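Local coordinates for intracellular protein transport protein USO1 (Saccharomyces cerevisiae S288c, PDB 6LSU) that is required for protein transport from the endoplasmic reticulum to the Golgi complex, as a homodimeric tether whose globular head is joined to a long coiled-coil tail, at residues L247-S258 with Q302-I313; V622-M630 with R666-Y675. All coordinates share one frame; numbering follows the deposited sequence.

Both contacts pair helices of the armadillo-type globular head, and they follow one another along the chain, with centres 48 Å apart and no touch between them. Contact 1, centred about 15 Å from the centre of the chain, joins ARM 4 to ARM 5 through two nearly parallel helices. Contact 2, centred about 34 Å out, sets a helix of ARM 10 obliquely against helix 660-673 in the C-terminal part of the head. Both are largely buried, yet their chemistry differs: side-chain amides and a leucine knob fill contact 1, whereas contact 2 turns on a phenylalanine packed by a methionine and on an arginine lying against a lysine's carbons. No element is common to the two.

Contact 1 (L247-S258 with Q302-I313); sequences LRGSLVVNDCLS and QRIVNINTALDI
The side chain of N254 drops into a hollow formed by Q302, V305, N306 and T309, and one turn later L257 fills the next, among N306, T309, A310 and I313. These knobs-into-holes suit helices 251-258 and 302-313, which run nearly parallel (15°) with axes 9.5 Å apart. Within the second hollow L257 CB rests 3.7 Å from T309 CG2, while CD1 touches N306 CB and CD2 meets I313 CD1. At the other end L247 CD2 meets I307 CD1 at 3.7 Å, extending the apolar side of the joint, where L286 of helix 280-287 also packs on L247 and L257. R248 CG sits over the centre of one face of the R303 guanidinium, 3.4 Å from R303 CZ; R303 NH1 bonds to the carbonyl of F298.

The N254 hollow is largely polar, with V305 CG1 adding an apolar patch to its wall. A bend at chi2 (55°) curls Q302 back so that NE2 gives a fairly straight bond to N254 OD1 (2.9 Å) and a second to N306 OD1 (2.9 Å), both acceptors lying in its amide plane. N306 ND2 in turn donates to L247 O at 3.2 Å, approaching from above the carbonyl plane. This chain of amides ties the segment ahead of helix 251-264 to the neighbouring repeat, satisfying buried polar groups without any charge pairing across the interface.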
loop_
_atom_site.group_PDB
_atom_site.type_symbol
_atom_site.label_atom_id
_atom_site.label_comp_id
_atom_site.label_asym_id
_atom_site.label_seq_id
_atom_site.Cartn_x
_atom_site.Cartn_y
_atom_site.Cartn_z
ATOM N N LEU A 247 16.440 10.875 -4.576
ATOM C CA LEU A 247 15.847 10.476 -3.276
ATOM C C LEU A 247 16.306 11.438 -2.178
ATOM O O LEU A 247 15.484 11.719 -1.239
ATOM C CB LEU A 247 16.249 9.039 -2.962
ATOM C CG LEU A 247 15.162 7.989 -3.198
ATOM C CD1 LEU A 247 14.232 8.335 -4.353
ATOM C CD2 LEU A 247 15.772 6.619 -3.387
ATOM N N ARG A 248 17.535 11.962 -2.280
ATOM C CA ARG A 248 18.079 12.897 -1.256
ATOM C C ARG A 248 17.543 14.321 -1.442
ATOM O O ARG A 248 17.792 15.139 -0.571
ATOM C CB ARG A 248 19.605 12.825 -1.243
ATOM C CG ARG A 248 20.105 11.482 -0.731
ATOM C CD ARG A 248 21.600 11.310 -0.808
ATOM N NE ARG A 248 21.952 10.595 -2.031
ATOM C CZ ARG A 248 22.966 9.744 -2.160
ATOM N NH1 ARG A 248 23.768 9.482 -1.141
ATOM N NH2 ARG A 248 23.172 9.146 -3.320
ATOM N N GLY A 249 16.795 14.636 -2.503
ATOM C CA GLY A 249 15.963 15.859 -2.491
ATOM C C GLY A 249 15.018 15.833 -1.292
ATOM O O GLY A 249 14.869 14.773 -0.626
ATOM N N SER A 250 14.424 16.936 -0.917
ATOM C CA SER A 250 13.429 16.855 0.162
ATOM C C SER A 250 12.045 17.029 -0.477
ATOM O O SER A 250 11.689 16.108 -1.328
ATOM C CB SER A 250 13.804 17.757 1.311
ATOM O OG SER A 250 13.551 19.113 0.999
ATOM N N LEU A 251 11.336 18.125 -0.201
ATOM C CA LEU A 251 9.912 18.225 -0.568
ATOM C C LEU A 251 9.733 18.325 -2.093
ATOM O O LEU A 251 8.775 17.669 -2.608
ATOM C CB LEU A 251 9.297 19.416 0.150
ATOM C CG LEU A 251 8.685 19.101 1.492
ATOM C CD1 LEU A 251 7.927 20.352 1.966
ATOM C CD2 LEU A 251 7.755 17.918 1.409
ATOM N N VAL A 252 10.609 19.059 -2.790
ATOM C CA VAL A 252 10.435 19.289 -4.252
ATOM C C VAL A 252 10.381 17.931 -4.969
ATOM O O VAL A 252 9.491 17.758 -5.820
ATOM C CB VAL A 252 11.509 20.220 -4.838
ATOM C CG1 VAL A 252 11.338 20.376 -6.335
ATOM C CG2 VAL A 252 11.432 21.585 -4.186
ATOM N N VAL A 253 11.253 16.986 -4.596
ATOM C CA VAL A 253 11.217 15.597 -5.144
ATOM C C VAL A 253 9.917 14.899 -4.763
ATOM O O VAL A 253 9.366 14.230 -5.617
ATOM C CB VAL A 253 12.443 14.795 -4.703
ATOM C CG1 VAL A 253 12.320 13.345 -5.077
ATOM C CG2 VAL A 253 13.679 15.408 -5.311
ATOM N N ASN A 254 9.453 15.072 -3.531
ATOM C CA ASN A 254 8.152 14.520 -3.060
ATOM C C ASN A 254 7.036 15.085 -3.958
ATOM O O ASN A 254 6.198 14.301 -4.473
ATOM C CB ASN A 254 7.906 14.900 -1.606
ATOM C CG ASN A 254 6.981 13.948 -0.892
ATOM O OD1 ASN A 254 6.999 13.880 0.312
ATOM N ND2 ASN A 254 6.197 13.196 -1.604
ATOM N N ASP A 255 7.059 16.401 -4.186
ATOM C CA ASP A 255 6.094 17.080 -5.107
ATOM C C ASP A 255 6.240 16.470 -6.513
ATOM O O ASP A 255 5.261 15.944 -7.023
ATOM C CB ASP A 255 6.260 18.593 -5.091
ATOM C CG ASP A 255 6.266 19.223 -3.688
ATOM O OD1 ASP A 255 6.945 20.239 -3.527
ATOM O OD2 ASP A 255 5.595 18.711 -2.753
ATOM N N CYS A 256 7.449 16.435 -7.069
ATOM C CA CYS A 256 7.688 15.879 -8.423
ATOM C C CYS A 256 7.117 14.474 -8.496
ATOM O O CYS A 256 6.236 14.255 -9.410
ATOM C CB CYS A 256 9.166 15.869 -8.773
ATOM S SG CYS A 256 9.777 17.523 -9.147
ATOM N N LEU A 257 7.491 13.599 -7.545
ATOM C CA LEU A 257 6.975 12.204 -7.539
ATOM C C LEU A 257 5.441 12.224 -7.390
ATOM O O LEU A 257 4.755 11.478 -8.084
ATOM C CB LEU A 257 7.680 11.383 -6.447
ATOM C CG LEU A 257 9.191 11.225 -6.630
ATOM C CD1 LEU A 257 9.859 10.908 -5.310
ATOM C CD2 LEU A 257 9.493 10.176 -7.679
ATOM N N SER A 258 4.928 13.063 -6.506
ATOM C CA SER A 258 3.487 13.144 -6.170
ATOM C C SER A 258 2.722 13.551 -7.439
ATOM O O SER A 258 1.615 13.025 -7.710
ATOM C CB SER A 258 3.276 14.122 -5.078
ATOM O OG SER A 258 2.391 13.582 -4.130
ATOM N N GLN A 302 11.758 11.707 5.124
ATOM C CA GLN A 302 11.523 12.283 3.786
ATOM C C GLN A 302 11.986 11.288 2.706
ATOM O O GLN A 302 11.224 11.068 1.669
ATOM C CB GLN A 302 12.192 13.638 3.671
ATOM C CG GLN A 302 11.844 14.357 2.384
ATOM C CD GLN A 302 10.347 14.478 2.224
ATOM O OE1 GLN A 302 9.703 15.177 2.983
ATOM N NE2 GLN A 302 9.762 13.859 1.207
ATOM N N ARG A 303 13.184 10.705 2.889
ATOM C CA ARG A 303 13.723 9.796 1.829
ATOM C C ARG A 303 12.905 8.508 1.785
ATOM O O ARG A 303 12.663 8.008 0.678
ATOM C CB ARG A 303 15.185 9.517 2.095
ATOM C CG ARG A 303 15.973 10.815 2.148
ATOM C CD ARG A 303 17.329 10.608 2.686
ATOM N NE ARG A 303 18.019 11.852 2.526
ATOM C CZ ARG A 303 19.313 11.981 2.491
ATOM N NH1 ARG A 303 20.077 10.924 2.654
ATOM N NH2 ARG A 303 19.812 13.174 2.285
ATOM N N ILE A 304 12.402 8.066 2.938
ATOM C CA ILE A 304 11.474 6.897 3.042
ATOM C C ILE A 304 10.221 7.152 2.207
ATOM O O ILE A 304 9.832 6.261 1.399
ATOM C CB ILE A 304 11.105 6.580 4.504
ATOM C CG1 ILE A 304 12.335 5.949 5.192
ATOM C CG2 ILE A 304 9.857 5.679 4.596
ATOM C CD1 ILE A 304 12.220 5.813 6.716
ATOM N N VAL A 305 9.605 8.328 2.409
ATOM C CA VAL A 305 8.380 8.740 1.672
ATOM C C VAL A 305 8.713 8.882 0.187
ATOM O O VAL A 305 7.891 8.478 -0.597
ATOM C CB VAL A 305 7.801 10.050 2.226
ATOM C CG1 VAL A 305 6.540 10.498 1.444
ATOM C CG2 VAL A 305 7.478 9.950 3.705
ATOM N N ASN A 306 9.881 9.424 -0.185
ATOM C CA ASN A 306 10.217 9.640 -1.614
ATOM C C ASN A 306 10.264 8.230 -2.228
ATOM O O ASN A 306 9.583 7.945 -3.219
ATOM C CB ASN A 306 11.489 10.466 -1.828
ATOM C CG ASN A 306 11.338 11.943 -1.488
ATOM O OD1 ASN A 306 10.243 12.444 -1.252
ATOM N ND2 ASN A 306 12.467 12.644 -1.479
ATOM N N ILE A 307 11.016 7.323 -1.625
ATOM C CA ILE A 307 11.219 6.025 -2.319
ATOM C C ILE A 307 9.852 5.333 -2.379
ATOM O O ILE A 307 9.586 4.626 -3.383
ATOM C CB ILE A 307 12.316 5.144 -1.708
ATOM C CG1 ILE A 307 12.766 4.064 -2.707
ATOM C CG2 ILE A 307 11.913 4.522 -0.364
ATOM C CD1 ILE A 307 14.154 3.462 -2.382
ATOM N N ASN A 308 9.010 5.479 -1.351
ATOM C CA ASN A 308 7.783 4.682 -1.299
ATOM C C ASN A 308 6.878 5.230 -2.408
ATOM O O ASN A 308 6.129 4.457 -3.069
ATOM C CB ASN A 308 7.194 4.707 0.112
ATOM C CG ASN A 308 7.684 3.600 1.029
ATOM O OD1 ASN A 308 8.388 2.659 0.635
ATOM N ND2 ASN A 308 7.326 3.709 2.296
ATOM N N THR A 309 6.853 6.557 -2.552
ATOM C CA THR A 309 6.099 7.200 -3.648
ATOM C C THR A 309 6.624 6.669 -4.999
ATOM O O THR A 309 5.773 6.267 -5.873
ATOM C CB THR A 309 6.153 8.717 -3.548
ATOM O OG1 THR A 309 5.788 9.134 -2.225
ATOM C CG2 THR A 309 5.189 9.355 -4.549
ATOM N N ALA A 310 7.946 6.633 -5.186
ATOM C CA ALA A 310 8.562 6.016 -6.382
ATOM C C ALA A 310 8.070 4.567 -6.616
ATOM O O ALA A 310 7.660 4.241 -7.732
ATOM C CB ALA A 310 10.070 6.108 -6.275
ATOM N N LEU A 311 8.093 3.729 -5.587
ATOM C CA LEU A 311 7.627 2.329 -5.630
ATOM C C LEU A 311 6.160 2.300 -6.017
ATOM O O LEU A 311 5.793 1.367 -6.773
ATOM C CB LEU A 311 7.897 1.619 -4.309
ATOM C CG LEU A 311 9.369 1.258 -4.074
ATOM C CD1 LEU A 311 9.602 0.737 -2.643
ATOM C CD2 LEU A 311 9.855 0.218 -5.070
ATOM N N ASP A 312 5.377 3.266 -5.538
ATOM C CA ASP A 312 3.900 3.322 -5.779
ATOM C C ASP A 312 3.698 3.586 -7.278
ATOM O O ASP A 312 2.825 2.966 -7.878
ATOM C CB ASP A 312 3.171 4.320 -4.854
ATOM C CG ASP A 312 3.047 3.848 -3.407
ATOM O OD1 ASP A 312 3.291 2.612 -3.140
ATOM O OD2 ASP A 312 2.720 4.691 -2.545
ATOM N N ILE A 313 4.537 4.412 -7.893
ATOM C CA ILE A 313 4.407 4.730 -9.328
ATOM C C ILE A 313 4.606 3.427 -10.086
ATOM O O ILE A 313 3.739 3.126 -10.942
ATOM C CB ILE A 313 5.393 5.810 -9.741
ATOM C CG1 ILE A 313 4.951 7.195 -9.259
ATOM C CG2 ILE A 313 5.619 5.739 -11.221
ATOM C CD1 ILE A 313 6.119 8.193 -9.137
#

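Contact 2 (V622-M630 with R666-Y675); sequences VTIKCLVTM and RIKQFKKDSY
F670 turns one face of its ring to M630, whose CE methyl lies 3.8 Å from the centroid, displaced toward the rim, in a CH-pi contact. T623 CG2 comes in at the ring edge, while L627 CD2 approaches F670 CE1 obliquely at 3.6 Å. With CG opposite the backbone N (chi1 175°), F670 reaches into a hole lined by T623, C626, L627 and M630. The M630 sulfur stands farther off, 5.4 Å from the F670 centroid, in an oblique Met-aromatic contact. Beyond the pair, F676 stacks with F670 and F709 meets it edge to face.

The R666 guanidinium is the second flat group. K625 CG lies over one of its faces, 3.8 Å from R666 CZ, and K625 CE also comes within 3.6 Å of R666 NH2, so the arginine rides on the lysine's aliphatic chain despite their like charges. R666 NH1 makes a weak bond to T629 OG1 (3.3 Å), a hydroxyl that itself donates to K625 O; R666 NH2 bonds to the carbonyl of S614. Shortening R666 to an alanine would probably uncover the methylenes of K625 and leave the S614 carbonyl without this donor. At the far end the Y675 ring presents an edge to T623, with Y675 CD1 3.3 Å from T623 OG1.

Helices 622-630 and 666-673 cross at -136° with axes 9.0 Å apart. F670 is the single knob, set in a hole of helix 622-630, and this close packing of ARM 10 on helix 660-673 is consistent with the armadillo-type alpha-solenoid of the head.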
loop_
_atom_site.group_PDB
_atom_site.type_symbol
_atom_site.label_atom_id
_atom_site.label_comp_id
_atom_site.label_asym_id
_atom_site.label_seq_id
_atom_site.Cartn_x
_atom_site.Cartn_y
_atom_site.Cartn_z
ATOM N N VAL A 622 -13.176 -22.633 23.725
ATOM C CA VAL A 622 -14.376 -22.894 22.877
ATOM C C VAL A 622 -13.975 -22.971 21.395
ATOM O O VAL A 622 -14.702 -23.683 20.587
ATOM C CB VAL A 622 -15.481 -21.857 23.137
ATOM C CG1 VAL A 622 -14.917 -20.457 23.303
ATOM C CG2 VAL A 622 -16.541 -21.902 22.053
ATOM N N THR A 623 -12.878 -22.290 21.021
ATOM C CA THR A 623 -12.410 -22.232 19.615
ATOM C C THR A 623 -11.773 -23.578 19.240
ATOM O O THR A 623 -12.329 -24.257 18.337
ATOM C CB THR A 623 -11.492 -21.030 19.375
ATOM O OG1 THR A 623 -11.932 -19.945 20.185
ATOM C CG2 THR A 623 -11.530 -20.588 17.933
ATOM N N ILE A 624 -10.687 -23.978 19.908
ATOM C CA ILE A 624 -10.125 -25.343 19.722
ATOM C C ILE A 624 -11.243 -26.393 19.813
ATOM O O ILE A 624 -11.354 -27.268 18.925
ATOM C CB ILE A 624 -9.049 -25.678 20.750
ATOM C CG1 ILE A 624 -7.955 -24.617 20.858
ATOM C CG2 ILE A 624 -8.495 -27.034 20.388
ATOM C CD1 ILE A 624 -7.247 -24.355 19.560
ATOM N N LYS A 625 -12.060 -26.317 20.858
ATOM C CA LYS A 625 -13.084 -27.352 21.089
ATOM C C LYS A 625 -13.937 -27.442 19.822
ATOM O O LYS A 625 -14.137 -28.585 19.346
ATOM C CB LYS A 625 -13.780 -27.069 22.422
ATOM C CG LYS A 625 -15.252 -27.428 22.545
ATOM C CD LYS A 625 -15.765 -27.072 23.920
ATOM C CE LYS A 625 -17.214 -26.629 23.934
ATOM N NZ LYS A 625 -17.568 -26.031 25.250
ATOM N N CYS A 626 -14.381 -26.321 19.248
ATOM C CA CYS A 626 -15.259 -26.364 18.036
ATOM C C CYS A 626 -14.442 -26.845 16.809
ATOM O O CYS A 626 -14.998 -27.565 15.935
ATOM C CB CYS A 626 -15.927 -25.017 17.778
ATOM S SG CYS A 626 -16.979 -24.394 19.142
ATOM N N LEU A 627 -13.145 -26.502 16.725
ATOM C CA LEU A 627 -12.319 -26.856 15.544
ATOM C C LEU A 627 -12.044 -28.353 15.541
ATOM O O LEU A 627 -12.208 -28.993 14.418
ATOM C CB LEU A 627 -11.021 -26.040 15.525
ATOM C CG LEU A 627 -11.181 -24.619 14.986
ATOM C CD1 LEU A 627 -9.832 -23.895 14.969
ATOM C CD2 LEU A 627 -11.812 -24.656 13.603
ATOM N N VAL A 628 -11.656 -28.896 16.709
ATOM C CA VAL A 628 -11.579 -30.367 16.937
ATOM C C VAL A 628 -12.920 -30.987 16.536
ATOM O O VAL A 628 -12.906 -31.961 15.842
ATOM C CB VAL A 628 -11.215 -30.767 18.378
ATOM C CG1 VAL A 628 -11.341 -32.276 18.533
ATOM C CG2 VAL A 628 -9.804 -30.342 18.743
ATOM N N THR A 629 -14.034 -30.459 17.009
ATOM C CA THR A 629 -15.379 -31.038 16.732
ATOM C C THR A 629 -15.576 -31.004 15.222
ATOM O O THR A 629 -16.007 -32.009 14.652
ATOM C CB THR A 629 -16.492 -30.265 17.442
ATOM O OG1 THR A 629 -16.142 -30.184 18.823
ATOM C CG2 THR A 629 -17.870 -30.850 17.203
ATOM N N MET A 630 -15.265 -29.863 14.601
ATOM C CA MET A 630 -15.451 -29.643 13.139
ATOM C C MET A 630 -14.618 -30.668 12.335
ATOM O O MET A 630 -15.108 -31.264 11.316
ATOM C CB MET A 630 -15.002 -28.239 12.769
ATOM C CG MET A 630 -15.652 -27.774 11.496
ATOM S SD MET A 630 -14.964 -26.217 10.931
ATOM C CE MET A 630 -15.419 -25.164 12.312
ATOM N N ARG A 666 -21.960 -26.666 18.279
ATOM C CA ARG A 666 -20.536 -26.250 18.395
ATOM C C ARG A 666 -20.038 -25.700 17.060
ATOM O O ARG A 666 -19.030 -24.966 17.118
ATOM C CB ARG A 666 -19.640 -27.408 18.823
ATOM C CG ARG A 666 -19.732 -27.730 20.306
ATOM C CD ARG A 666 -19.126 -29.084 20.603
ATOM N NE ARG A 666 -18.796 -29.221 22.014
ATOM C CZ ARG A 666 -17.957 -30.124 22.520
ATOM N NH1 ARG A 666 -17.356 -31.001 21.732
ATOM N NH2 ARG A 666 -17.716 -30.146 23.823
ATOM N N ILE A 667 -20.663 -26.089 15.932
ATOM C CA ILE A 667 -20.470 -25.437 14.601
ATOM C C ILE A 667 -21.091 -24.033 14.633
ATOM O O ILE A 667 -20.429 -23.080 14.174
ATOM C CB ILE A 667 -21.049 -26.305 13.469
ATOM C CG1 ILE A 667 -20.303 -27.633 13.339
ATOM C CG2 ILE A 667 -21.080 -25.532 12.154
ATOM C CD1 ILE A 667 -18.877 -27.605 13.835
ATOM N N LYS A 668 -22.328 -23.921 15.114
ATOM C CA LYS A 668 -23.055 -22.633 15.239
ATOM C C LYS A 668 -22.311 -21.753 16.245
ATOM O O LYS A 668 -22.282 -20.554 16.042
ATOM C CB LYS A 668 -24.507 -22.862 15.673
ATOM C CG LYS A 668 -25.442 -21.675 15.481
ATOM C CD LYS A 668 -26.862 -22.073 15.120
ATOM C CE LYS A 668 -27.695 -20.901 14.638
ATOM N NZ LYS A 668 -28.802 -21.351 13.761
ATOM N N GLN A 669 -21.700 -22.329 17.281
ATOM C CA GLN A 669 -21.080 -21.510 18.349
ATOM C C GLN A 669 -19.759 -20.960 17.823
ATOM O O GLN A 669 -19.319 -19.885 18.332
ATOM C CB GLN A 669 -20.838 -22.271 19.654
ATOM C CG GLN A 669 -20.166 -21.381 20.698
ATOM C CD GLN A 669 -20.142 -21.916 22.109
ATOM O OE1 GLN A 669 -19.593 -22.988 22.378
ATOM N NE2 GLN A 669 -20.695 -21.131 23.032
ATOM N N PHE A 670 -19.140 -21.668 16.872
ATOM C CA PHE A 670 -17.827 -21.310 16.271
ATOM C C PHE A 670 -17.965 -20.032 15.430
ATOM O O PHE A 670 -17.095 -19.144 15.544
ATOM C CB PHE A 670 -17.292 -22.462 15.415
ATOM C CG PHE A 670 -16.014 -22.151 14.677
ATOM C CD1 PHE A 670 -14.810 -22.036 15.357
ATOM C CD2 PHE A 670 -16.036 -21.898 13.315
ATOM C CE1 PHE A 670 -13.639 -21.742 14.678
ATOM C CE2 PHE A 670 -14.865 -21.587 12.643
ATOM C CZ PHE A 670 -13.665 -21.534 13.318
ATOM N N LYS A 671 -19.009 -19.980 14.597
ATOM C CA LYS A 671 -19.365 -18.801 13.770
ATOM C C LYS A 671 -19.608 -17.601 14.695
ATOM O O LYS A 671 -18.997 -16.556 14.440
ATOM C CB LYS A 671 -20.569 -19.108 12.859
ATOM C CG LYS A 671 -20.706 -18.221 11.622
ATOM C CD LYS A 671 -19.900 -16.910 11.702
ATOM C CE LYS A 671 -20.127 -15.918 10.575
ATOM N NZ LYS A 671 -19.391 -16.283 9.339
ATOM N N LYS A 672 -20.410 -17.736 15.759
ATOM C CA LYS A 672 -20.967 -16.559 16.494
ATOM C C LYS A 672 -20.175 -16.186 17.757
ATOM O O LYS A 672 -20.246 -15.026 18.118
ATOM C CB LYS A 672 -22.432 -16.764 16.893
ATOM C CG LYS A 672 -23.327 -17.467 15.879
ATOM C CD LYS A 672 -23.553 -16.745 14.554
ATOM C CE LYS A 672 -24.064 -15.318 14.667
ATOM N NZ LYS A 672 -23.025 -14.319 14.316
ATOM N N ASP A 673 -19.471 -17.090 18.432
ATOM C CA ASP A 673 -19.006 -16.820 19.826
ATOM C C ASP A 673 -17.530 -17.210 20.036
ATOM O O ASP A 673 -17.111 -17.307 21.205
ATOM C CB ASP A 673 -19.934 -17.508 20.841
ATOM C CG ASP A 673 -19.859 -16.959 22.259
ATOM O OD1 ASP A 673 -19.246 -15.880 22.454
ATOM O OD2 ASP A 673 -20.418 -17.617 23.163
ATOM N N SER A 674 -16.736 -17.374 18.972
ATOM C CA SER A 674 -15.296 -17.752 19.066
ATOM C C SER A 674 -14.398 -16.652 18.493
ATOM O O SER A 674 -14.919 -15.625 18.023
ATOM C CB SER A 674 -15.037 -19.051 18.354
ATOM O OG SER A 674 -15.303 -18.906 16.969
ATOM N N TYR A 675 -13.084 -16.887 18.502
ATOM C CA TYR A 675 -12.082 -16.063 17.774
ATOM C C TYR A 675 -12.516 -15.855 16.322
ATOM O O TYR A 675 -12.401 -14.739 15.782
ATOM C CB TYR A 675 -10.716 -16.722 17.779
ATOM C CG TYR A 675 -9.942 -16.458 19.038
ATOM C CD1 TYR A 675 -10.306 -17.023 20.244
ATOM C CD2 TYR A 675 -8.832 -15.639 19.024
ATOM C CE1 TYR A 675 -9.586 -16.777 21.405
ATOM C CE2 TYR A 675 -8.098 -15.391 20.174
ATOM C CZ TYR A 675 -8.483 -15.949 21.378
ATOM O OH TYR A 675 -7.759 -15.727 22.512
#